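Local coordinates for protein TrwC (Escherichia coli, PDB 1ZM5) that probably nicks and transfers plasmid DNA during conjugation, this chain being the metal-binding relaxase part of a longer protein with helicase-family sequences, at residues B[85-90]-B[161-166]; B[93-98]-B[157-162]. All coordinates share one frame; numbering follows the deposited sequence.

How the contacts relate
Reading from the N terminus, strand 81-89 supplies residues 85-90, and helix 92-100, following directly, supplies residues 93-98. The chain then runs through helix 104-122, the hairpin of strands 126-131 and 134-139, and strand 145-152 before strand 158-171 returns to close both loops. Contact 2 is nested inside contact 1, and the two overlap at His161 and Thr162. Contact 1 pairs neighbouring strands of the sheet; contact 2 sets the helix against the start of the same returning strand. Between them, a probable hydrogen bond from Ala90 N to Leu160 O joins the contacts, and Ser89 and Gln159 both bind thymidine DT23 of chain A.

Contact 1: residues B[85-90]-B[161-166]; sequences DLTFSA and HTHAVI. With CU (copper (II) ion), chain D; nucleotides of chain A.
Leu86 and Ala164 pair through two backbone hydrogen bonds, and Phe88 and Thr162 through two more, locking the strands antiparallel at 163°. The tightly packed face is apolar. Leu86 CD1 meets Ile166 CD1 at 3.6 Å, while the Ala164 methyl CB lies in the ring plane of Phe88, 3.8 Å from the edge atom CE1; Leu118, Val114 and Thr117 of helix 104-122 pack over this side. The other face, largely polar apart from Val165, carries the copper and its water. His161 and His163 point to it, the threonine between them to the apolar side, a run consistent with the HUH motif of relaxases (U hydrophobic), here with threonine in the middle. Both histidines bind copper through NE2 (2.2 Å), alongside water 1 and His150. Thr87 and His163 lie side by side here; chi1 of -65° turns Thr87 OG1 toward His163 ND1, from which it accepts a bent bond (2.8 Å, 130°), tilted from the ring plane. Thr87 OG1 donates in turn to second-shell Asp85 OD1 (3.1 Å) and helps, with the copper bond, to set the ring's rotation. At the strand end, Ser89 O accepts a bent hydrogen bond from N3-H of DT23 of chain A (2.9 Å).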
ATOM      1  N   ASP B  85       1.982  -7.403  -2.539  1.00 26.14           N
ATOM      2  CA  ASP B  85       1.904  -6.142  -1.834  1.00 25.76           C
ATOM      3  C   ASP B  85       1.314  -5.048  -2.717  1.00 25.29           C
ATOM      4  O   ASP B  85       1.845  -4.745  -3.793  1.00 23.48           O
ATOM      5  CB  ASP B  85       3.308  -5.752  -1.351  1.00 30.46           C
ATOM      6  CG  ASP B  85       3.363  -4.362  -0.714  1.00 35.96           C
ATOM      7  OD1 ASP B  85       2.303  -3.776  -0.398  1.00 38.52           O
ATOM      8  OD2 ASP B  85       4.490  -3.853  -0.521  1.00 39.25           O
ATOM      9  N   LEU B  86       0.194  -4.487  -2.268  1.00 22.17           N
ATOM     10  CA  LEU B  86      -0.466  -3.390  -2.974  1.00 21.64           C
ATOM     11  C   LEU B  86      -0.353  -2.173  -2.072  1.00 19.31           C
ATOM     12  O   LEU B  86      -1.028  -2.097  -1.045  1.00 18.54           O
ATOM     13  CB  LEU B  86      -1.951  -3.679  -3.221  1.00 18.62           C
ATOM     14  CG  LEU B  86      -2.344  -4.824  -4.150  1.00 19.93           C
ATOM     15  CD1 LEU B  86      -3.858  -4.823  -4.338  1.00 17.76           C
ATOM     16  CD2 LEU B  86      -1.654  -4.665  -5.480  1.00 18.21           C
ATOM     17  N   THR B  87       0.488  -1.221  -2.454  1.00 17.30           N
ATOM     18  CA  THR B  87       0.663  -0.030  -1.643  1.00 17.22           C
ATOM     19  C   THR B  87      -0.074   1.190  -2.177  1.00 17.11           C
ATOM     20  O   THR B  87       0.187   1.658  -3.285  1.00 16.21           O
ATOM     21  CB  THR B  87       2.170   0.302  -1.465  1.00 17.75           C
ATOM     22  OG1 THR B  87       2.789  -0.745  -0.710  1.00 20.80           O
ATOM     23  CG2 THR B  87       2.362   1.617  -0.726  1.00 15.77           C
ATOM     24  N   PHE B  88      -1.000   1.691  -1.362  1.00 17.06           N
ATOM     25  CA  PHE B  88      -1.794   2.866  -1.691  1.00 16.15           C
ATOM     26  C   PHE B  88      -1.217   4.096  -1.013  1.00 16.34           C
ATOM     27  O   PHE B  88      -1.139   4.154   0.206  1.00 17.78           O
ATOM     28  CB  PHE B  88      -3.231   2.707  -1.198  1.00 18.63           C
ATOM     29  CG  PHE B  88      -3.938   1.510  -1.746  1.00 17.85           C
ATOM     30  CD1 PHE B  88      -3.687   0.243  -1.231  1.00 15.86           C
ATOM     31  CD2 PHE B  88      -4.878   1.658  -2.762  1.00 16.56           C
ATOM     32  CE1 PHE B  88      -4.369  -0.869  -1.719  1.00 20.28           C
ATOM     33  CE2 PHE B  88      -5.565   0.559  -3.256  1.00 19.59           C
ATOM     34  CZ  PHE B  88      -5.317  -0.710  -2.738  1.00 17.95           C
ATOM     35  N   SER B  89      -0.843   5.092  -1.800  1.00 17.69           N
ATOM     36  CA  SER B  89      -0.281   6.312  -1.246  1.00 19.62           C
ATOM     37  C   SER B  89      -1.119   7.503  -1.679  1.00 19.82           C
ATOM     38  O   SER B  89      -1.325   7.730  -2.865  1.00 20.97           O
ATOM     39  CB  SER B  89       1.162   6.495  -1.718  1.00 20.89           C
ATOM     40  OG  SER B  89       1.972   5.416  -1.294  1.00 24.11           O
ATOM     41  N   ALA B  90      -1.585   8.268  -0.703  1.00 18.18           N
ATOM     42  CA  ALA B  90      -2.418   9.421  -0.966  1.00 17.98           C
ATOM     43  C   ALA B  90      -1.644  10.580  -1.555  1.00 18.22           C
ATOM     44  O   ALA B  90      -0.417  10.607  -1.519  1.00 17.66           O
ATOM     45  CB  ALA B  90      -3.092   9.861   0.318  1.00 17.70           C
ATOM     46  N   HIS B 161       0.046   6.339   3.709  1.00 15.01           N
ATOM     47  CA  HIS B 161      -0.074   5.189   2.834  1.00 14.89           C
ATOM     48  C   HIS B 161      -0.354   3.900   3.580  1.00 14.71           C
ATOM     49  O   HIS B 161      -0.098   3.780   4.783  1.00 14.22           O
ATOM     50  CB  HIS B 161       1.172   5.039   1.953  1.00 16.54           C
ATOM     51  CG  HIS B 161       2.431   4.728   2.703  1.00 20.48           C
ATOM     52  ND1 HIS B 161       3.085   5.657   3.486  1.00 22.30           N
ATOM     53  CD2 HIS B 161       3.192   3.607   2.737  1.00 18.95           C
ATOM     54  CE1 HIS B 161       4.196   5.124   3.961  1.00 19.87           C
ATOM     55  NE2 HIS B 161       4.285   3.882   3.521  1.00 19.75           N
ATOM     56  N   THR B 162      -0.913   2.942   2.858  1.00 13.06           N
ATOM     57  CA  THR B 162      -1.230   1.657   3.442  1.00 13.10           C
ATOM     58  C   THR B 162      -0.649   0.562   2.570  1.00 15.47           C
ATOM     59  O   THR B 162      -0.670   0.641   1.336  1.00 15.65           O
ATOM     60  CB  THR B 162      -2.757   1.416   3.530  1.00 13.53           C
ATOM     61  OG1 THR B 162      -3.375   2.447   4.313  1.00 12.64           O
ATOM     62  CG2 THR B 162      -3.039   0.061   4.147  1.00  9.89           C
ATOM     63  N   HIS B 163      -0.117  -0.452   3.235  1.00 16.92           N
ATOM     64  CA  HIS B 163       0.430  -1.617   2.579  1.00 18.17           C
ATOM     65  C   HIS B 163      -0.658  -2.680   2.700  1.00 19.63           C
ATOM     66  O   HIS B 163      -0.979  -3.128   3.802  1.00 21.44           O
ATOM     67  CB  HIS B 163       1.683  -2.084   3.309  1.00 19.49           C
ATOM     68  CG  HIS B 163       2.840  -1.146   3.170  1.00 20.54           C
ATOM     69  ND1 HIS B 163       3.512  -0.971   1.979  1.00 19.51           N
ATOM     70  CD2 HIS B 163       3.419  -0.306   4.061  1.00 17.51           C
ATOM     71  CE1 HIS B 163       4.454  -0.058   2.140  1.00 22.09           C
ATOM     72  NE2 HIS B 163       4.418   0.361   3.394  1.00 22.40           N
ATOM     73  N   ALA B 164      -1.257  -3.058   1.579  1.00 20.28           N
ATOM     74  CA  ALA B 164      -2.288  -4.085   1.608  1.00 20.21           C
ATOM     75  C   ALA B 164      -1.588  -5.372   1.195  1.00 19.74           C
ATOM     76  O   ALA B 164      -1.403  -5.634   0.014  1.00 23.23           O
ATOM     77  CB  ALA B 164      -3.407  -3.745   0.632  1.00 17.52           C
ATOM     78  N   VAL B 165      -1.170  -6.166   2.168  1.00 17.94           N
ATOM     79  CA  VAL B 165      -0.485  -7.398   1.831  1.00 19.99           C
ATOM     80  C   VAL B 165      -1.468  -8.538   1.586  1.00 20.17           C
ATOM     81  O   VAL B 165      -2.070  -9.090   2.516  1.00 16.88           O
ATOM     82  CB  VAL B 165       0.512  -7.813   2.931  1.00 21.05           C
ATOM     83  CG1 VAL B 165       1.201  -9.124   2.537  1.00 23.33           C
ATOM     84  CG2 VAL B 165       1.555  -6.725   3.121  1.00 18.79           C
ATOM     85  N   ILE B 166      -1.642  -8.863   0.314  1.00 19.14           N
ATOM     86  CA  ILE B 166      -2.530  -9.939  -0.060  1.00 18.70           C
ATOM     87  C   ILE B 166      -1.716 -11.204   0.070  1.00 19.35           C
ATOM     88  O   ILE B 166      -0.673 -11.359  -0.573  1.00 17.55           O
ATOM     89  CB  ILE B 166      -3.014  -9.795  -1.502  1.00 16.67           C
ATOM     90  CG1 ILE B 166      -3.745  -8.463  -1.668  1.00 16.93           C
ATOM     91  CG2 ILE B 166      -3.965 -10.933  -1.840  1.00 17.99           C
ATOM     92  CD1 ILE B 166      -4.154  -8.168  -3.094  1.00  7.98           C
TER
HETATM   93 CU    CU D 300       5.152   2.118   4.567  1.00 35.43          CU
ATOM     94  P    DT A  23       3.677  14.385  -7.319  1.00 20.15           P
ATOM     95  OP1  DT A  23       2.596  15.250  -6.819  1.00 18.40           O
ATOM     96  OP2  DT A  23       4.778  14.971  -8.141  1.00 24.90           O
ATOM     97  O5'  DT A  23       4.310  13.598  -6.080  1.00 20.70           O
ATOM     98  C5'  DT A  23       4.870  14.298  -4.946  1.00 21.82           C
ATOM     99  C4'  DT A  23       4.545  13.552  -3.670  1.00 25.70           C
ATOM    100  O4'  DT A  23       3.159  13.179  -3.733  1.00 28.71           O
ATOM    101  C3'  DT A  23       5.342  12.271  -3.368  1.00 26.83           C
ATOM    102  O3'  DT A  23       5.997  12.589  -2.113  1.00 28.81           O
ATOM    103  C2'  DT A  23       4.302  11.334  -2.764  1.00 29.90           C
ATOM    104  C1'  DT A  23       2.951  11.919  -3.147  1.00 25.78           C
ATOM    105  N1   DT A  23       1.966  11.206  -3.961  1.00 25.42           N
ATOM    106  C2   DT A  23       1.589   9.923  -3.633  1.00 25.14           C
ATOM    107  O2   DT A  23       2.141   9.259  -2.774  1.00 22.38           O
ATOM    108  N3   DT A  23       0.521   9.448  -4.355  1.00 24.88           N
ATOM    109  C4   DT A  23      -0.167  10.104  -5.357  1.00 22.56           C
ATOM    110  O4   DT A  23      -1.121   9.569  -5.889  1.00 26.87           O
ATOM    111  C5   DT A  23       0.328  11.415  -5.691  1.00 23.24           C
ATOM    112  C7   DT A  23      -0.339  12.188  -6.783  1.00 23.86           C
ATOM    113  C6   DT A  23       1.366  11.886  -4.999  1.00 23.97           C
TER
HETATM  114  O   HOH W   1       6.365   2.511   2.794  1.00 34.47           O

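Contact 2: residues B[93-98]-B[157-162]; sequences SVSLQA and DPQLHT. With CU (copper (II) ion), chain D; nucleotides of chain A.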
ATOM      1  N   SER B  93      -0.746  16.738  -0.652  1.00 18.94           N
ATOM      2  CA  SER B  93      -1.626  17.675   0.048  1.00 21.22           C
ATOM      3  C   SER B  93      -2.529  16.933   1.024  1.00 20.50           C
ATOM      4  O   SER B  93      -2.738  17.383   2.153  1.00 20.69           O
ATOM      5  CB  SER B  93      -2.492  18.441  -0.957  1.00 22.05           C
ATOM      6  OG  SER B  93      -3.264  17.538  -1.727  1.00 21.17           O
ATOM      7  N   VAL B  94      -3.061  15.795   0.586  1.00 19.72           N
ATOM      8  CA  VAL B  94      -3.944  14.998   1.429  1.00 20.07           C
ATOM      9  C   VAL B  94      -3.200  14.561   2.680  1.00 20.32           C
ATOM     10  O   VAL B  94      -3.729  14.681   3.790  1.00 22.52           O
ATOM     11  CB  VAL B  94      -4.481  13.752   0.677  1.00 19.83           C
ATOM     12  CG1 VAL B  94      -5.167  12.802   1.649  1.00 20.38           C
ATOM     13  CG2 VAL B  94      -5.459  14.182  -0.391  1.00 19.70           C
ATOM     14  N   SER B  95      -1.980  14.054   2.501  1.00 18.78           N
ATOM     15  CA  SER B  95      -1.156  13.628   3.631  1.00 20.45           C
ATOM     16  C   SER B  95      -0.926  14.803   4.592  1.00 20.88           C
ATOM     17  O   SER B  95      -0.966  14.646   5.818  1.00 19.44           O
ATOM     18  CB  SER B  95       0.193  13.093   3.140  1.00 20.16           C
ATOM     19  OG  SER B  95       0.041  11.842   2.490  1.00 19.39           O
ATOM     20  N   LEU B  96      -0.685  15.978   4.022  1.00 21.45           N
ATOM     21  CA  LEU B  96      -0.461  17.182   4.811  1.00 24.69           C
ATOM     22  C   LEU B  96      -1.711  17.516   5.630  1.00 26.30           C
ATOM     23  O   LEU B  96      -1.654  17.670   6.854  1.00 26.75           O
ATOM     24  CB  LEU B  96      -0.110  18.356   3.879  1.00 22.92           C
ATOM     25  CG  LEU B  96       1.369  18.717   3.632  1.00 24.68           C
ATOM     26  CD1 LEU B  96       2.231  17.478   3.476  1.00 22.91           C
ATOM     27  CD2 LEU B  96       1.472  19.597   2.403  1.00 21.51           C
ATOM     28  N   GLN B  97      -2.845  17.603   4.950  1.00 27.87           N
ATOM     29  CA  GLN B  97      -4.099  17.939   5.608  1.00 29.66           C
ATOM     30  C   GLN B  97      -4.417  17.003   6.772  1.00 30.53           C
ATOM     31  O   GLN B  97      -4.934  17.437   7.801  1.00 32.92           O
ATOM     32  CB  GLN B  97      -5.244  17.915   4.591  1.00 29.19           C
ATOM     33  CG  GLN B  97      -6.510  18.606   5.057  1.00 28.16           C
ATOM     34  CD  GLN B  97      -6.296  20.089   5.316  1.00 28.23           C
ATOM     35  OE1 GLN B  97      -5.701  20.796   4.505  1.00 24.85           O
ATOM     36  NE2 GLN B  97      -6.790  20.565   6.447  1.00 29.42           N
ATOM     37  N   ALA B  98      -4.095  15.726   6.622  1.00 30.14           N
ATOM     38  CA  ALA B  98      -4.380  14.760   7.681  1.00 31.26           C
ATOM     39  C   ALA B  98      -3.325  14.657   8.781  1.00 30.87           C
ATOM     40  O   ALA B  98      -3.662  14.572   9.963  1.00 31.91           O
ATOM     41  CB  ALA B  98      -4.602  13.384   7.077  1.00 28.51           C
ATOM     42  N   ASP B 157       9.003  12.880   5.604  1.00 23.04           N
ATOM     43  CA  ASP B 157       7.968  13.816   5.174  1.00 23.45           C
ATOM     44  C   ASP B 157       6.627  13.121   5.454  1.00 21.95           C
ATOM     45  O   ASP B 157       6.579  11.896   5.624  1.00 21.29           O
ATOM     46  CB  ASP B 157       8.040  14.088   3.658  1.00 22.98           C
ATOM     47  CG  ASP B 157       9.098  15.119   3.273  1.00 27.98           C
ATOM     48  OD1 ASP B 157       9.227  16.142   3.985  1.00 27.72           O
ATOM     49  OD2 ASP B 157       9.782  14.919   2.231  1.00 26.48           O
ATOM     50  N   PRO B 158       5.529  13.894   5.530  1.00 20.68           N
ATOM     51  CA  PRO B 158       4.212  13.290   5.768  1.00 20.27           C
ATOM     52  C   PRO B 158       3.915  12.459   4.509  1.00 19.95           C
ATOM     53  O   PRO B 158       4.018  12.970   3.384  1.00 18.39           O
ATOM     54  CB  PRO B 158       3.281  14.500   5.863  1.00 18.51           C
ATOM     55  CG  PRO B 158       4.168  15.579   6.360  1.00 20.48           C
ATOM     56  CD  PRO B 158       5.445  15.364   5.580  1.00 21.08           C
ATOM     57  N   GLN B 159       3.543  11.197   4.688  1.00 19.59           N
ATOM     58  CA  GLN B 159       3.273  10.322   3.548  1.00 19.75           C
ATOM     59  C   GLN B 159       2.260   9.266   3.949  1.00 18.69           C
ATOM     60  O   GLN B 159       2.622   8.158   4.347  1.00 18.31           O
ATOM     61  CB  GLN B 159       4.588   9.658   3.095  1.00 19.32           C
ATOM     62  CG  GLN B 159       4.504   8.739   1.874  1.00 17.72           C
ATOM     63  CD  GLN B 159       3.907   9.405   0.642  1.00 17.63           C
ATOM     64  OE1 GLN B 159       3.799  10.625   0.562  1.00 19.87           O
ATOM     65  NE2 GLN B 159       3.523   8.595  -0.328  1.00 20.15           N
ATOM     66  N   LEU B 160       0.984   9.612   3.837  1.00 19.52           N
ATOM     67  CA  LEU B 160      -0.079   8.694   4.217  1.00 17.51           C
ATOM     68  C   LEU B 160      -0.196   7.548   3.229  1.00 16.15           C
ATOM     69  O   LEU B 160      -0.483   7.744   2.045  1.00 15.64           O
ATOM     70  CB  LEU B 160      -1.424   9.440   4.329  1.00 18.53           C
ATOM     71  CG  LEU B 160      -2.667   8.592   4.671  1.00 18.70           C
ATOM     72  CD1 LEU B 160      -2.469   7.887   6.000  1.00 19.15           C
ATOM     73  CD2 LEU B 160      -3.901   9.478   4.734  1.00 20.21           C
ATOM     74  N   HIS B 161       0.046   6.339   3.709  1.00 15.01           N
ATOM     75  CA  HIS B 161      -0.074   5.189   2.834  1.00 14.89           C
ATOM     76  C   HIS B 161      -0.354   3.900   3.580  1.00 14.71           C
ATOM     77  O   HIS B 161      -0.098   3.780   4.783  1.00 14.22           O
ATOM     78  CB  HIS B 161       1.172   5.039   1.953  1.00 16.54           C
ATOM     79  CG  HIS B 161       2.431   4.728   2.703  1.00 20.48           C
ATOM     80  ND1 HIS B 161       3.085   5.657   3.486  1.00 22.30           N
ATOM     81  CD2 HIS B 161       3.192   3.607   2.737  1.00 18.95           C
ATOM     82  CE1 HIS B 161       4.196   5.124   3.961  1.00 19.87           C
ATOM     83  NE2 HIS B 161       4.285   3.882   3.521  1.00 19.75           N
ATOM     84  N   THR B 162      -0.913   2.942   2.858  1.00 13.06           N
ATOM     85  CA  THR B 162      -1.230   1.657   3.442  1.00 13.10           C
ATOM     86  C   THR B 162      -0.649   0.562   2.570  1.00 15.47           C
ATOM     87  O   THR B 162      -0.670   0.641   1.336  1.00 15.65           O
ATOM     88  CB  THR B 162      -2.757   1.416   3.530  1.00 13.53           C
ATOM     89  OG1 THR B 162      -3.375   2.447   4.313  1.00 12.64           O
ATOM     90  CG2 THR B 162      -3.039   0.061   4.147  1.00  9.89           C
TER
HETATM   91 CU    CU D 300       5.152   2.118   4.567  1.00 35.43          CU
ATOM     92  P    DT A  23       3.677  14.385  -7.319  1.00 20.15           P
ATOM     93  OP1  DT A  23       2.596  15.250  -6.819  1.00 18.40           O
ATOM     94  OP2  DT A  23       4.778  14.971  -8.141  1.00 24.90           O
ATOM     95  O5'  DT A  23       4.310  13.598  -6.080  1.00 20.70           O
ATOM     96  C5'  DT A  23       4.870  14.298  -4.946  1.00 21.82           C
ATOM     97  C4'  DT A  23       4.545  13.552  -3.670  1.00 25.70           C
ATOM     98  O4'  DT A  23       3.159  13.179  -3.733  1.00 28.71           O
ATOM     99  C3'  DT A  23       5.342  12.271  -3.368  1.00 26.83           C
ATOM    100  O3'  DT A  23       5.997  12.589  -2.113  1.00 28.81           O
ATOM    101  C2'  DT A  23       4.302  11.334  -2.764  1.00 29.90           C
ATOM    102  C1'  DT A  23       2.951  11.919  -3.147  1.00 25.78           C
ATOM    103  N1   DT A  23       1.966  11.206  -3.961  1.00 25.42           N
ATOM    104  C2   DT A  23       1.589   9.923  -3.633  1.00 25.14           C
ATOM    105  O2   DT A  23       2.141   9.259  -2.774  1.00 22.38           O
ATOM    106  N3   DT A  23       0.521   9.448  -4.355  1.00 24.88           N
ATOM    107  C4   DT A  23      -0.167  10.104  -5.357  1.00 22.56           C
ATOM    108  O4   DT A  23      -1.121   9.569  -5.889  1.00 26.87           O
ATOM    109  C5   DT A  23       0.328  11.415  -5.691  1.00 23.24           C
ATOM    110  C7   DT A  23      -0.339  12.188  -6.783  1.00 23.86           C
ATOM    111  C6   DT A  23       1.366  11.886  -4.999  1.00 23.97           C
TER
HETATM  112  O   HOH W   2       1.437  11.798   0.094  1.00 24.38           O
HETATM  113  O   HOH W   1       6.365   2.511   2.794  1.00 34.47           O
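Ser95 OG accepts the backbone N-H of Leu160 in a nearly straight bond (2.8 Å, 162°) and packs 3.4 Å from Leu160 CB. With chi1 at -71°, the hydroxyl lies beside its own backbone N and faces the strand; it donates to water 2 at 2.8 Å, and that water donates to Gln159 OE1. Alongside, Leu96 CD1 rests on the ring of Pro158, 4.0 Å from CB. Further out, Gln159 leaves the strand away from the helix, its chain bent at chi2, and its amide NE2 donates to O2 of thymidine DT23 of chain A at 2.9 Å, while Lys92 and water 2 hold OE1. Replacing Gln159 by an alanine would remove the amide and is likely to leave thymine O2 without this donor and water 2 and Lys92 without their shared acceptor. The backbone O of Gln159 accepts the N-H of His161 ND1 (2.7 Å), the oxygen lying in the histidine ring plane, steadying a copper ligand from behind. Helical residues 93-98 cross strand residues 158-162 at 101°, axes 7.0 Å apart at closest; Phe232 touches both Leu96 and Pro158, and Leu160 reaches on to Ile107 and His110 of helix 104-122 and Arg149 of strand 145-152.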